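Local coordinates for protein arginase (RocF) (PDB 4G3H) that probably catalyses the manganese-dependent hydrolysis of L-arginine to L-ornithine and urea, at residues G111-D116 with I229-D234; A117-H122 with L179-V184; I86-H91 with A276-E281. One frame throughout, in Å; residues are numbered along the deposited sequence.

Interaction 1 (G111-D116 with I229-D234). With MN (manganese (II) ion), chain E; MN (manganese (II) ion), chain F.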
ATOM      1  N   GLY A 111      -4.654   9.764  -7.669  1.00 20.97           N
ATOM      2  CA  GLY A 111      -5.600   9.487  -6.606  1.00 19.42           C
ATOM      3  C   GLY A 111      -5.103   8.263  -5.862  1.00 19.61           C
ATOM      4  O   GLY A 111      -4.433   7.412  -6.455  1.00 18.73           O
ATOM      5  N   ILE A 112      -5.427   8.164  -4.575  1.00 23.32           N
ATOM      6  CA  ILE A 112      -4.990   7.033  -3.762  1.00 22.06           C
ATOM      7  C   ILE A 112      -6.143   6.333  -3.041  1.00 19.53           C
ATOM      8  O   ILE A 112      -6.913   6.966  -2.334  1.00 20.57           O
ATOM      9  CB  ILE A 112      -3.976   7.485  -2.682  1.00 24.49           C
ATOM     10  CG1 ILE A 112      -2.802   8.215  -3.331  1.00 25.89           C
ATOM     11  CG2 ILE A 112      -3.463   6.278  -1.907  1.00 23.23           C
ATOM     12  CD1 ILE A 112      -1.861   8.849  -2.329  1.00 27.49           C
ATOM     13  N   LEU A 113      -6.259   5.025  -3.233  1.00 16.78           N
ATOM     14  CA  LEU A 113      -7.287   4.240  -2.555  1.00 17.03           C
ATOM     15  C   LEU A 113      -6.462   3.528  -1.503  1.00 17.11           C
ATOM     16  O   LEU A 113      -5.606   2.705  -1.834  1.00 13.17           O
ATOM     17  CB  LEU A 113      -7.936   3.236  -3.512  1.00 16.13           C
ATOM     18  CG  LEU A 113      -8.729   3.862  -4.667  1.00 17.99           C
ATOM     19  CD1 LEU A 113      -9.168   2.789  -5.653  1.00 16.76           C
ATOM     20  CD2 LEU A 113      -9.937   4.619  -4.112  1.00 15.81           C
ATOM     21  N   TYR A 114      -6.707   3.869  -0.240  1.00 16.40           N
ATOM     22  CA  TYR A 114      -5.944   3.310   0.873  1.00 17.22           C
ATOM     23  C   TYR A 114      -6.832   2.490   1.808  1.00 17.19           C
ATOM     24  O   TYR A 114      -7.584   3.052   2.602  1.00 16.89           O
ATOM     25  CB  TYR A 114      -5.303   4.471   1.654  1.00 15.62           C
ATOM     26  CG  TYR A 114      -4.019   4.144   2.384  1.00 16.47           C
ATOM     27  CD1 TYR A 114      -2.805   4.090   1.701  1.00 15.27           C
ATOM     28  CD2 TYR A 114      -4.011   3.922   3.758  1.00 16.44           C
ATOM     29  CE1 TYR A 114      -1.615   3.833   2.361  1.00 18.15           C
ATOM     30  CE2 TYR A 114      -2.812   3.658   4.439  1.00 19.70           C
ATOM     31  CZ  TYR A 114      -1.617   3.619   3.727  1.00 18.60           C
ATOM     32  OH  TYR A 114      -0.424   3.386   4.371  1.00 17.49           O
ATOM     33  N   LEU A 115      -6.742   1.166   1.713  1.00 20.74           N
ATOM     34  CA  LEU A 115      -7.541   0.274   2.553  1.00 19.96           C
ATOM     35  C   LEU A 115      -6.665  -0.125   3.720  1.00 21.25           C
ATOM     36  O   LEU A 115      -5.669  -0.829   3.542  1.00 19.32           O
ATOM     37  CB  LEU A 115      -7.980  -0.954   1.752  1.00 13.55           C
ATOM     38  CG  LEU A 115      -9.027  -0.664   0.670  1.00 12.59           C
ATOM     39  CD1 LEU A 115      -8.413   0.204  -0.423  1.00 11.74           C
ATOM     40  CD2 LEU A 115      -9.538  -1.988   0.085  1.00 13.73           C
ATOM     41  N   ASP A 116      -7.052   0.299   4.921  1.00 22.12           N
ATOM     42  CA  ASP A 116      -6.205   0.064   6.082  1.00 22.21           C
ATOM     43  C   ASP A 116      -6.969   0.339   7.378  1.00 23.74           C
ATOM     44  O   ASP A 116      -7.933   1.107   7.393  1.00 23.01           O
ATOM     45  CB  ASP A 116      -5.027   1.038   5.971  1.00 17.39           C
ATOM     46  CG  ASP A 116      -3.845   0.667   6.831  1.00 17.79           C
ATOM     47  OD1 ASP A 116      -4.013   0.276   8.002  1.00 22.18           O
ATOM     48  OD2 ASP A 116      -2.723   0.800   6.325  1.00 18.26           O
ATOM     49  N   ILE A 229      -4.831   6.209 -10.739  1.00 27.87           N
ATOM     50  CA  ILE A 229      -5.068   5.788  -9.377  1.00 26.97           C
ATOM     51  C   ILE A 229      -4.118   4.697  -8.898  1.00 27.61           C
ATOM     52  O   ILE A 229      -3.720   3.813  -9.664  1.00 28.59           O
ATOM     53  CB  ILE A 229      -6.526   5.308  -9.248  1.00 20.24           C
ATOM     54  CG1 ILE A 229      -7.469   6.435  -9.683  1.00 18.25           C
ATOM     55  CG2 ILE A 229      -6.829   4.882  -7.822  1.00 19.12           C
ATOM     56  CD1 ILE A 229      -8.939   6.046  -9.692  1.00 14.04           C
ATOM     57  N   TYR A 230      -3.755   4.789  -7.622  1.00 22.50           N
ATOM     58  CA  TYR A 230      -2.877   3.829  -6.965  1.00 21.52           C
ATOM     59  C   TYR A 230      -3.680   3.209  -5.816  1.00 20.04           C
ATOM     60  O   TYR A 230      -4.210   3.933  -4.967  1.00 18.33           O
ATOM     61  CB  TYR A 230      -1.644   4.556  -6.405  1.00 23.43           C
ATOM     62  CG  TYR A 230      -0.646   3.673  -5.680  1.00 23.54           C
ATOM     63  CD1 TYR A 230       0.408   3.057  -6.363  1.00 24.88           C
ATOM     64  CD2 TYR A 230      -0.754   3.453  -4.302  1.00 24.07           C
ATOM     65  CE1 TYR A 230       1.334   2.243  -5.688  1.00 25.08           C
ATOM     66  CE2 TYR A 230       0.159   2.642  -3.620  1.00 25.57           C
ATOM     67  CZ  TYR A 230       1.198   2.040  -4.317  1.00 26.76           C
ATOM     68  OH  TYR A 230       2.089   1.237  -3.636  1.00 25.56           O
ATOM     69  N   LEU A 231      -3.797   1.883  -5.795  1.00 23.40           N
ATOM     70  CA  LEU A 231      -4.525   1.224  -4.708  1.00 23.36           C
ATOM     71  C   LEU A 231      -3.558   0.532  -3.748  1.00 22.96           C
ATOM     72  O   LEU A 231      -2.731  -0.292  -4.155  1.00 22.14           O
ATOM     73  CB  LEU A 231      -5.538   0.197  -5.237  1.00 12.98           C
ATOM     74  CG  LEU A 231      -6.471  -0.310  -4.117  1.00 15.45           C
ATOM     75  CD1 LEU A 231      -7.849  -0.622  -4.677  1.00 12.79           C
ATOM     76  CD2 LEU A 231      -5.868  -1.536  -3.424  1.00 12.06           C
ATOM     77  N   SER A 232      -3.665   0.881  -2.471  1.00 19.59           N
ATOM     78  CA  SER A 232      -2.808   0.291  -1.455  1.00 20.26           C
ATOM     79  C   SER A 232      -3.675  -0.434  -0.435  1.00 18.85           C
ATOM     80  O   SER A 232      -4.473   0.185   0.266  1.00 20.51           O
ATOM     81  CB  SER A 232      -1.978   1.375  -0.769  1.00 19.37           C
ATOM     82  OG  SER A 232      -0.970   0.796   0.034  1.00 20.23           O
ATOM     83  N   LEU A 233      -3.508  -1.748  -0.356  1.00 15.31           N
ATOM     84  CA  LEU A 233      -4.295  -2.570   0.554  1.00 16.34           C
ATOM     85  C   LEU A 233      -3.491  -3.176   1.696  1.00 16.97           C
ATOM     86  O   LEU A 233      -2.553  -3.950   1.469  1.00 14.47           O
ATOM     87  CB  LEU A 233      -4.989  -3.708  -0.222  1.00 15.11           C
ATOM     88  CG  LEU A 233      -5.522  -4.892   0.617  1.00 17.70           C
ATOM     89  CD1 LEU A 233      -6.570  -4.402   1.610  1.00 14.50           C
ATOM     90  CD2 LEU A 233      -6.108  -5.963  -0.283  1.00 14.14           C
ATOM     91  N   ASP A 234      -3.888  -2.833   2.919  1.00 18.95           N
ATOM     92  CA  ASP A 234      -3.268  -3.354   4.137  1.00 20.73           C
ATOM     93  C   ASP A 234      -4.273  -4.375   4.680  1.00 20.08           C
ATOM     94  O   ASP A 234      -5.403  -4.023   5.006  1.00 21.24           O
ATOM     95  CB  ASP A 234      -3.068  -2.230   5.160  1.00 17.97           C
ATOM     96  CG  ASP A 234      -2.368  -2.705   6.428  1.00 21.59           C
ATOM     97  OD1 ASP A 234      -2.533  -3.885   6.833  1.00 22.19           O
ATOM     98  OD2 ASP A 234      -1.653  -1.884   7.034  1.00 20.95           O
TER
HETATM   99 MN    MN E 500      -0.804   0.444   6.999  1.00 32.17          MN
HETATM  100 MN    MN F 501      -2.418  -0.930   9.017  1.00 28.33          MN

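Interaction 2 (A117-H122 with L179-V184). With MN (manganese (II) ion), chain F; MN (manganese (II) ion), chain E.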
ATOM      1  N   ALA A 117      -6.535  -0.289   8.464  1.00 21.25           N
ATOM      2  CA  ALA A 117      -7.159  -0.060   9.755  1.00 22.88           C
ATOM      3  C   ALA A 117      -6.553   1.229  10.310  1.00 23.77           C
ATOM      4  O   ALA A 117      -7.113   1.844  11.218  1.00 24.48           O
ATOM      5  CB  ALA A 117      -6.869  -1.224  10.703  1.00 23.89           C
ATOM      6  N   HIS A 118      -5.411   1.630   9.744  1.00 20.68           N
ATOM      7  CA  HIS A 118      -4.692   2.831  10.181  1.00 21.35           C
ATOM      8  C   HIS A 118      -4.568   3.916   9.111  1.00 19.44           C
ATOM      9  O   HIS A 118      -4.659   3.641   7.917  1.00 17.74           O
ATOM     10  CB  HIS A 118      -3.279   2.456  10.653  1.00 25.15           C
ATOM     11  CG  HIS A 118      -3.237   1.255  11.546  1.00 26.00           C
ATOM     12  ND1 HIS A 118      -3.056  -0.022  11.065  1.00 25.79           N
ATOM     13  CD2 HIS A 118      -3.397   1.134  12.886  1.00 27.12           C
ATOM     14  CE1 HIS A 118      -3.107  -0.880  12.067  1.00 25.04           C
ATOM     15  NE2 HIS A 118      -3.315  -0.205  13.183  1.00 28.31           N
ATOM     16  N   ALA A 119      -4.335   5.147   9.553  1.00 20.18           N
ATOM     17  CA  ALA A 119      -4.178   6.283   8.653  1.00 20.96           C
ATOM     18  C   ALA A 119      -2.727   6.396   8.175  1.00 21.56           C
ATOM     19  O   ALA A 119      -2.451   6.972   7.122  1.00 21.29           O
ATOM     20  CB  ALA A 119      -4.601   7.573   9.362  1.00 22.52           C
ATOM     21  N   ASP A 120      -1.803   5.847   8.961  1.00 21.21           N
ATOM     22  CA  ASP A 120      -0.378   5.873   8.622  1.00 22.24           C
ATOM     23  C   ASP A 120       0.161   7.270   8.314  1.00 22.49           C
ATOM     24  O   ASP A 120       1.010   7.435   7.434  1.00 21.65           O
ATOM     25  CB  ASP A 120      -0.087   4.959   7.422  1.00 23.96           C
ATOM     26  CG  ASP A 120      -0.281   3.480   7.740  1.00 25.16           C
ATOM     27  OD1 ASP A 120      -0.335   3.121   8.931  1.00 27.04           O
ATOM     28  OD2 ASP A 120      -0.360   2.671   6.791  1.00 23.75           O
ATOM     29  N   ILE A 121      -0.321   8.272   9.038  1.00 22.49           N
ATOM     30  CA  ILE A 121       0.135   9.635   8.818  1.00 23.61           C
ATOM     31  C   ILE A 121       1.277   9.991   9.764  1.00 24.82           C
ATOM     32  O   ILE A 121       2.237  10.654   9.373  1.00 25.19           O
ATOM     33  CB  ILE A 121      -1.024  10.638   9.005  1.00 24.91           C
ATOM     34  CG1 ILE A 121      -2.038  10.465   7.870  1.00 25.81           C
ATOM     35  CG2 ILE A 121      -0.487  12.060   9.038  1.00 25.88           C
ATOM     36  CD1 ILE A 121      -3.296  11.305   8.014  1.00 24.17           C
ATOM     37  N   HIS A 122       1.174   9.541  11.007  1.00 23.87           N
ATOM     38  CA  HIS A 122       2.194   9.821  12.004  1.00 25.91           C
ATOM     39  C   HIS A 122       2.589   8.549  12.736  1.00 29.61           C
ATOM     40  O   HIS A 122       1.736   7.749  13.130  1.00 29.07           O
ATOM     41  CB  HIS A 122       1.679  10.852  13.015  1.00 31.23           C
ATOM     42  CG  HIS A 122       1.521  12.231  12.450  1.00 32.15           C
ATOM     43  ND1 HIS A 122       0.582  13.123  12.921  1.00 32.21           N
ATOM     44  CD2 HIS A 122       2.188  12.873  11.462  1.00 32.62           C
ATOM     45  CE1 HIS A 122       0.674  14.254  12.245  1.00 34.51           C
ATOM     46  NE2 HIS A 122       1.641  14.129  11.353  1.00 33.56           N
ATOM     47  N   LEU A 179      -7.046  11.393  -1.565  1.00 27.19           N
ATOM     48  CA  LEU A 179      -6.563  10.255  -0.799  1.00 25.13           C
ATOM     49  C   LEU A 179      -7.849   9.772  -0.155  1.00 26.13           C
ATOM     50  O   LEU A 179      -8.516  10.536   0.541  1.00 27.82           O
ATOM     51  CB  LEU A 179      -5.562  10.702   0.277  1.00 18.69           C
ATOM     52  CG  LEU A 179      -5.382   9.807   1.517  1.00 17.53           C
ATOM     53  CD1 LEU A 179      -4.898   8.416   1.125  1.00 15.68           C
ATOM     54  CD2 LEU A 179      -4.385  10.461   2.467  1.00 18.08           C
ATOM     55  N   VAL A 180      -8.219   8.521  -0.408  1.00 23.36           N
ATOM     56  CA  VAL A 180      -9.452   7.992   0.156  1.00 22.42           C
ATOM     57  C   VAL A 180      -9.186   6.822   1.095  1.00 21.64           C
ATOM     58  O   VAL A 180      -8.705   5.763   0.681  1.00 22.33           O
ATOM     59  CB  VAL A 180     -10.424   7.544  -0.961  1.00 26.08           C
ATOM     60  CG1 VAL A 180     -11.765   7.138  -0.356  1.00 25.73           C
ATOM     61  CG2 VAL A 180     -10.611   8.672  -1.974  1.00 25.28           C
ATOM     62  N   TYR A 181      -9.505   7.026   2.367  1.00 19.86           N
ATOM     63  CA  TYR A 181      -9.303   6.005   3.388  1.00 20.55           C
ATOM     64  C   TYR A 181     -10.500   5.069   3.501  1.00 20.14           C
ATOM     65  O   TYR A 181     -11.645   5.511   3.482  1.00 21.48           O
ATOM     66  CB  TYR A 181      -9.077   6.659   4.751  1.00 21.06           C
ATOM     67  CG  TYR A 181      -7.691   7.206   4.997  1.00 21.62           C
ATOM     68  CD1 TYR A 181      -6.562   6.384   4.892  1.00 18.53           C
ATOM     69  CD2 TYR A 181      -7.514   8.524   5.435  1.00 20.07           C
ATOM     70  CE1 TYR A 181      -5.292   6.857   5.230  1.00 19.54           C
ATOM     71  CE2 TYR A 181      -6.258   9.006   5.773  1.00 20.74           C
ATOM     72  CZ  TYR A 181      -5.148   8.169   5.675  1.00 23.33           C
ATOM     73  OH  TYR A 181      -3.909   8.637   6.063  1.00 20.79           O
ATOM     74  N   PHE A 182     -10.227   3.777   3.643  1.00 20.29           N
ATOM     75  CA  PHE A 182     -11.281   2.777   3.787  1.00 21.22           C
ATOM     76  C   PHE A 182     -11.001   1.914   5.011  1.00 20.38           C
ATOM     77  O   PHE A 182      -9.944   1.290   5.101  1.00 20.02           O
ATOM     78  CB  PHE A 182     -11.338   1.875   2.548  1.00 23.36           C
ATOM     79  CG  PHE A 182     -11.727   2.593   1.282  1.00 23.55           C
ATOM     80  CD1 PHE A 182     -13.069   2.745   0.936  1.00 22.37           C
ATOM     81  CD2 PHE A 182     -10.750   3.118   0.436  1.00 21.70           C
ATOM     82  CE1 PHE A 182     -13.435   3.407  -0.237  1.00 21.10           C
ATOM     83  CE2 PHE A 182     -11.106   3.783  -0.739  1.00 22.79           C
ATOM     84  CZ  PHE A 182     -12.453   3.926  -1.075  1.00 22.61           C
ATOM     85  N   GLY A 183     -11.945   1.890   5.951  1.00 21.85           N
ATOM     86  CA  GLY A 183     -11.801   1.076   7.148  1.00 19.69           C
ATOM     87  C   GLY A 183     -10.897   1.584   8.260  1.00 20.62           C
ATOM     88  O   GLY A 183     -10.652   0.866   9.235  1.00 21.45           O
ATOM     89  N   VAL A 184     -10.401   2.810   8.138  1.00 20.11           N
ATOM     90  CA  VAL A 184      -9.517   3.375   9.160  1.00 21.61           C
ATOM     91  C   VAL A 184     -10.233   3.450  10.509  1.00 23.48           C
ATOM     92  O   VAL A 184     -11.325   4.006  10.612  1.00 21.44           O
ATOM     93  CB  VAL A 184      -9.032   4.783   8.754  1.00 26.56           C
ATOM     94  CG1 VAL A 184      -8.205   5.398   9.871  1.00 26.86           C
ATOM     95  CG2 VAL A 184      -8.210   4.695   7.476  1.00 24.98           C
TER
HETATM   96 MN    MN F 501      -2.418  -0.930   9.017  1.00 28.33          MN
HETATM   97 MN    MN E 500      -0.804   0.444   6.999  1.00 32.17          MN

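Interaction 3 (I86-H91 with A276-E281)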
ATOM      1  N   ILE A  86       2.125  -5.332  -6.497  1.00 16.07           N
ATOM      2  CA  ILE A  86       3.231  -5.153  -5.565  1.00 16.01           C
ATOM      3  C   ILE A  86       3.024  -5.664  -4.137  1.00 17.28           C
ATOM      4  O   ILE A  86       2.178  -5.156  -3.404  1.00 17.58           O
ATOM      5  CB  ILE A  86       3.602  -3.655  -5.482  1.00 22.04           C
ATOM      6  CG1 ILE A  86       3.816  -3.102  -6.893  1.00 22.36           C
ATOM      7  CG2 ILE A  86       4.858  -3.470  -4.638  1.00 22.29           C
ATOM      8  CD1 ILE A  86       3.699  -1.610  -6.971  1.00 24.61           C
ATOM      9  N   LEU A  87       3.753  -6.605  -3.784  1.00 19.23           N
ATOM     10  CA  LEU A  87       3.903  -7.057  -2.476  1.00 18.80           C
ATOM     11  C   LEU A  87       4.984  -6.383  -1.683  1.00 17.59           C
ATOM     12  O   LEU A  87       5.968  -6.772  -1.665  1.00 18.46           O
ATOM     13  CB  LEU A  87       3.839  -8.563  -2.347  1.00 16.53           C
ATOM     14  CG  LEU A  87       3.065  -9.389  -3.305  1.00 16.56           C
ATOM     15  CD1 LEU A  87       3.317 -10.608  -3.450  1.00 17.21           C
ATOM     16  CD2 LEU A  87       1.834  -9.336  -3.019  1.00 17.63           C
ATOM     17  N   SER A  88       4.582  -5.378  -1.024  1.00 15.79           N
ATOM     18  CA  SER A  88       5.309  -4.447  -0.291  1.00 16.69           C
ATOM     19  C   SER A  88       6.029  -4.822   0.998  1.00 16.57           C
ATOM     20  O   SER A  88       6.723  -4.189   1.386  1.00 13.83           O
ATOM     21  CB  SER A  88       4.660  -3.119  -0.260  1.00 18.80           C
ATOM     22  OG  SER A  88       3.737  -2.999   0.559  1.00 19.12           O
ATOM     23  N   SER A  89       5.575  -5.912   1.563  1.00 15.94           N
ATOM     24  CA  SER A  89       5.867  -6.542   2.747  1.00 15.30           C
ATOM     25  C   SER A  89       5.360  -5.772   3.931  1.00 17.42           C
ATOM     26  O   SER A  89       4.639  -6.140   4.419  1.00 18.38           O
ATOM     27  CB  SER A  89       7.346  -6.793   2.929  1.00 19.41           C
ATOM     28  OG  SER A  89       7.692  -7.545   3.896  1.00 19.88           O
ATOM     29  N   GLU A  90       5.829  -4.629   4.151  1.00 17.73           N
ATOM     30  CA  GLU A  90       5.458  -3.714   5.128  1.00 21.94           C
ATOM     31  C   GLU A  90       4.959  -2.400   4.639  1.00 20.92           C
ATOM     32  O   GLU A  90       5.459  -1.969   3.779  1.00 19.88           O
ATOM     33  CB  GLU A  90       6.502  -3.645   6.238  1.00 39.81           C
ATOM     34  CG  GLU A  90       7.784  -3.196   5.931  1.00 47.12           C
ATOM     35  CD  GLU A  90       8.741  -3.282   7.108  1.00 54.92           C
ATOM     36  OE1 GLU A  90       9.143  -4.299   7.602  1.00 56.34           O
ATOM     37  OE2 GLU A  90       9.174  -2.299   7.490  1.00 56.10           O
ATOM     38  N   HIS A  91       3.870  -1.881   5.194  1.00 20.19           N
ATOM     39  CA  HIS A  91       3.340  -0.639   4.671  1.00 20.32           C
ATOM     40  C   HIS A  91       4.297   0.536   4.596  1.00 20.33           C
ATOM     41  O   HIS A  91       4.142   1.395   3.734  1.00 20.98           O
ATOM     42  CB  HIS A  91       2.077  -0.221   5.427  1.00 17.75           C
ATOM     43  CG  HIS A  91       0.943   0.137   4.519  1.00 18.54           C
ATOM     44  ND1 HIS A  91       1.127   0.426   3.184  1.00 20.48           N
ATOM     45  CD2 HIS A  91      -0.385   0.239   4.745  1.00 16.59           C
ATOM     46  CE1 HIS A  91      -0.041   0.687   2.626  1.00 18.78           C
ATOM     47  NE2 HIS A  91      -0.975   0.579   3.553  1.00 19.80           N
ATOM     48  N   ALA A 276      -1.779   0.623 -10.519  1.00 23.28           N
ATOM     49  CA  ALA A 276      -1.008  -0.250  -9.643  1.00 22.57           C
ATOM     50  C   ALA A 276      -1.773  -0.668  -8.406  1.00 21.83           C
ATOM     51  O   ALA A 276      -2.643   0.061  -7.920  1.00 20.70           O
ATOM     52  CB  ALA A 276       0.308   0.424  -9.232  1.00 15.99           C
ATOM     53  N   VAL A 277      -1.454  -1.861  -7.910  1.00 20.61           N
ATOM     54  CA  VAL A 277      -2.063  -2.367  -6.695  1.00 18.62           C
ATOM     55  C   VAL A 277      -0.979  -2.917  -5.779  1.00 19.94           C
ATOM     56  O   VAL A 277      -0.115  -3.701  -6.199  1.00 18.96           O
ATOM     57  CB  VAL A 277      -3.092  -3.474  -6.963  1.00 18.46           C
ATOM     58  CG1 VAL A 277      -3.635  -3.979  -5.638  1.00 15.88           C
ATOM     59  CG2 VAL A 277      -4.241  -2.936  -7.832  1.00 18.32           C
ATOM     60  N   GLU A 278      -1.032  -2.484  -4.525  1.00 17.07           N
ATOM     61  CA  GLU A 278      -0.090  -2.899  -3.503  1.00 17.82           C
ATOM     62  C   GLU A 278      -0.862  -3.632  -2.403  1.00 19.37           C
ATOM     63  O   GLU A 278      -1.866  -3.116  -1.898  1.00 19.33           O
ATOM     64  CB  GLU A 278       0.590  -1.660  -2.906  1.00 19.88           C
ATOM     65  CG  GLU A 278       1.593  -1.936  -1.791  1.00 22.02           C
ATOM     66  CD  GLU A 278       1.827  -0.722  -0.898  1.00 26.32           C
ATOM     67  OE1 GLU A 278       1.515   0.412  -1.321  1.00 28.37           O
ATOM     68  OE2 GLU A 278       2.331  -0.897   0.229  1.00 27.13           O
ATOM     69  N   VAL A 279      -0.418  -4.835  -2.049  1.00 18.96           N
ATOM     70  CA  VAL A 279      -1.062  -5.595  -0.971  1.00 19.33           C
ATOM     71  C   VAL A 279       0.060  -5.811   0.025  1.00 18.90           C
ATOM     72  O   VAL A 279       1.131  -6.298  -0.330  1.00 20.62           O
ATOM     73  CB  VAL A 279      -1.642  -6.948  -1.458  1.00 16.74           C
ATOM     74  CG1 VAL A 279      -2.306  -7.676  -0.288  1.00 15.56           C
ATOM     75  CG2 VAL A 279      -2.672  -6.709  -2.553  1.00 11.41           C
ATOM     76  N   THR A 280      -0.180  -5.445   1.275  1.00 20.58           N
ATOM     77  CA  THR A 280       0.878  -5.508   2.269  1.00 20.17           C
ATOM     78  C   THR A 280       0.447  -5.977   3.656  1.00 20.37           C
ATOM     79  O   THR A 280      -0.736  -6.170   3.930  1.00 19.42           O
ATOM     80  CB  THR A 280       1.503  -4.099   2.398  1.00 20.77           C
ATOM     81  OG1 THR A 280       2.732  -4.161   3.127  1.00 20.09           O
ATOM     82  CG2 THR A 280       0.526  -3.169   3.123  1.00 17.81           C
ATOM     83  N   GLU A 281       1.440  -6.149   4.524  1.00 21.93           N
ATOM     84  CA  GLU A 281       1.233  -6.565   5.906  1.00 22.34           C
ATOM     85  C   GLU A 281       0.679  -7.971   6.099  1.00 22.97           C
ATOM     86  O   GLU A 281      -0.233  -8.194   6.900  1.00 23.96           O
ATOM     87  CB  GLU A 281       0.345  -5.549   6.636  1.00 23.65           C
ATOM     88  CG  GLU A 281       0.957  -4.147   6.779  1.00 25.05           C
ATOM     89  CD  GLU A 281       2.239  -4.124   7.613  1.00 26.33           C
ATOM     90  OE1 GLU A 281       2.453  -5.050   8.419  1.00 26.16           O
ATOM     91  OE2 GLU A 281       3.028  -3.167   7.475  1.00 24.61           O
TER
HETATM   92  O   HOH W   1       3.364  -7.810   0.841  1.00 20.14           O

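Interaction 1 (G111-D116 with I229-D234)
Strands 111-115 and 229-234 run side by side in the same direction, in unbroken register from Gly111 beside Ile229 to Leu115 beside Leu233. Five nearly straight backbone hydrogen bonds join them. Gly111, Leu113 and Leu115 turn their backbone polar groups to this neighbour, as in Leu113 N to Tyr230 O at 2.9 Å and Ser232 N to Leu113 O at 2.7 Å, the latter bond almost along the C=O axis. The tighter face carries the branched aliphatic residues. Leu113, its CG anti to the carbonyl carbon (chi1 -65°), crosses its neighbours obliquely, and its CD1 lies 3.8 Å from Ile229 CG2 and equally far from Leu231 CD1. Further along, Leu115 CB meets Leu233 CD1 at 3.7 Å. Helix 212-223 packs on Leu113 and Ile229, so apolar side chains suit this face. Both strands belong to the central parallel sheet of the arginase alpha/beta fold, whose metal ligands gather at the C-terminal strand ends. The face bearing Ile112, Tyr114, Tyr230 and Ser232 is also buried but pairs more loosely across the strands: Tyr114 CD1 touches Ser232 CB at 3.8 Å, obliquely to the ring, whereas Tyr230 turns to helix 94-104 and to Glu278. Tyr114 sends its hydroxyl to Asp120. At the strand ends the carboxylates of Asp116 and Asp234, their planes 65° apart, share the metals. Asp116, CG anti to its backbone N, spans the pair, one oxygen to each ion, with OD2 2.1 Å from manganese E and OD1 on manganese F. Asp234 instead spends the single atom OD2 on both, 2.3 Å from manganese F and more loosely on manganese E. The shared cations probably offset the repulsion between Asp116 OD2 and Asp234 OD2, 3.0 Å apart.

Interaction 2 (A117-H122 with L179-V184)
Tyr181 reaches from strand 179-182 to the metal-binding loop. Its CG is anti to the carbonyl carbon (chi1 -79°), which carries the phenol to Ala119, where OH donates a very short 2.5 Å hydrogen bond to Ala119 O. The bond lies in the carbonyl plane and takes a lone pair, with the C=O...donor angle at 124°. Ala119, whose CB comes 3.8 Å from Tyr181 CZ, is small enough to let the ring close in. Ile121 lies along the ring edge, CD1 near the ring plane and CG1, also anti to the carbonyl carbon, 3.2 Å from Tyr181 OH. Val184 fills in beside them, its CG1 anti to the backbone N and facing Ala119 while CG2 lies 3.7 Å from His118 O. Before it, Gly183 takes a positive phi that favours glycine. On the loop, His118 points away from the strand, its ND1 bound to manganese F at 2.3 Å and its NE2 hydrogen-bonded to Glu250. Asp120, CG anti to the carbonyl carbon (chi1 -68°), brings OD2 to manganese E at 2.3 Å. The buried phenol thus satisfies a backbone carbonyl between two ligand residues, a second-shell bond that probably helps hold the loop that carries His118 and Asp120.

Interaction 3 (I86-H91 with A276-E281)
Ser88 OG donates to Glu278 OE2 across 2.6 Å, on the anti lone pair, and His91 N donates to Glu281 OE2 across 2.8 Å, from above the carboxylate plane. Each acid gets there by its own shape. Glu278 is extended, CG anti to the backbone N (chi1 179°), and its other oxygen hydrogen-bonds the Tyr230 hydroxyl, so both oxygens of the buried carboxylate are gripped. Glu281 is bent at chi2 and folds back to the amide. The short serine, its OG between backbone N and carbonyl carbon, brings OG up against the carboxylate of Glu278. Thr280 OG1 makes weak bonds, lying 3.0 Å from both Ser88 OG and Ser89 O, either of which may take its proton. Separately, Glu281 N makes a 3.2 Å bond to Ser89 O from out of the carbonyl plane. A water accepts from Ser89 N and donates to Val279 O, bridging the two segments. Earlier, the strand pairing is regular and parallel, Ile86 N to Val277 O at 2.8 Å and Val279 N to Ile86 O at 2.9 Å, with Ile86 turned to helices 59-78 and 94-104. Outermost, the methyl Thr280 CG2 sits over one face of the His91 ring, 3.6 Å from its centroid in a CH-pi contact, and Tyr114 lies nearly parallel across the ring's other side. The nearest atom of the His91 side chain is about 2 Å from a manganese ion, consistent with the metal-ligand histidine that follows this strand in arginases, at the C-terminal edge of the parallel sheet.

How the interactions relate
From the N terminus the chain first lays down 86-91, whose partner 276-281 comes about 185 residues later, so interaction 3 closes the widest loop. Within it, 111-116 waits for 229-234, and the loop of interaction 1 is nested inside. Innermost is interaction 2, where 117-122, directly following 111-116, meets 179-184. None of the three loops crosses another. In the sheet the strands run 84-87, 274-280, 228-234, 110-115, 179-182: interactions 3 and 1 each pair two neighbouring strands, and interaction 2 ties the loop after 110-115 to the next strand, 179-182. Interactions 1 and 2 share both manganese ions. His91 of interaction 3 lies beside Asp116 and Asp120, while Tyr230 and Glu278 link interactions 1 and 3.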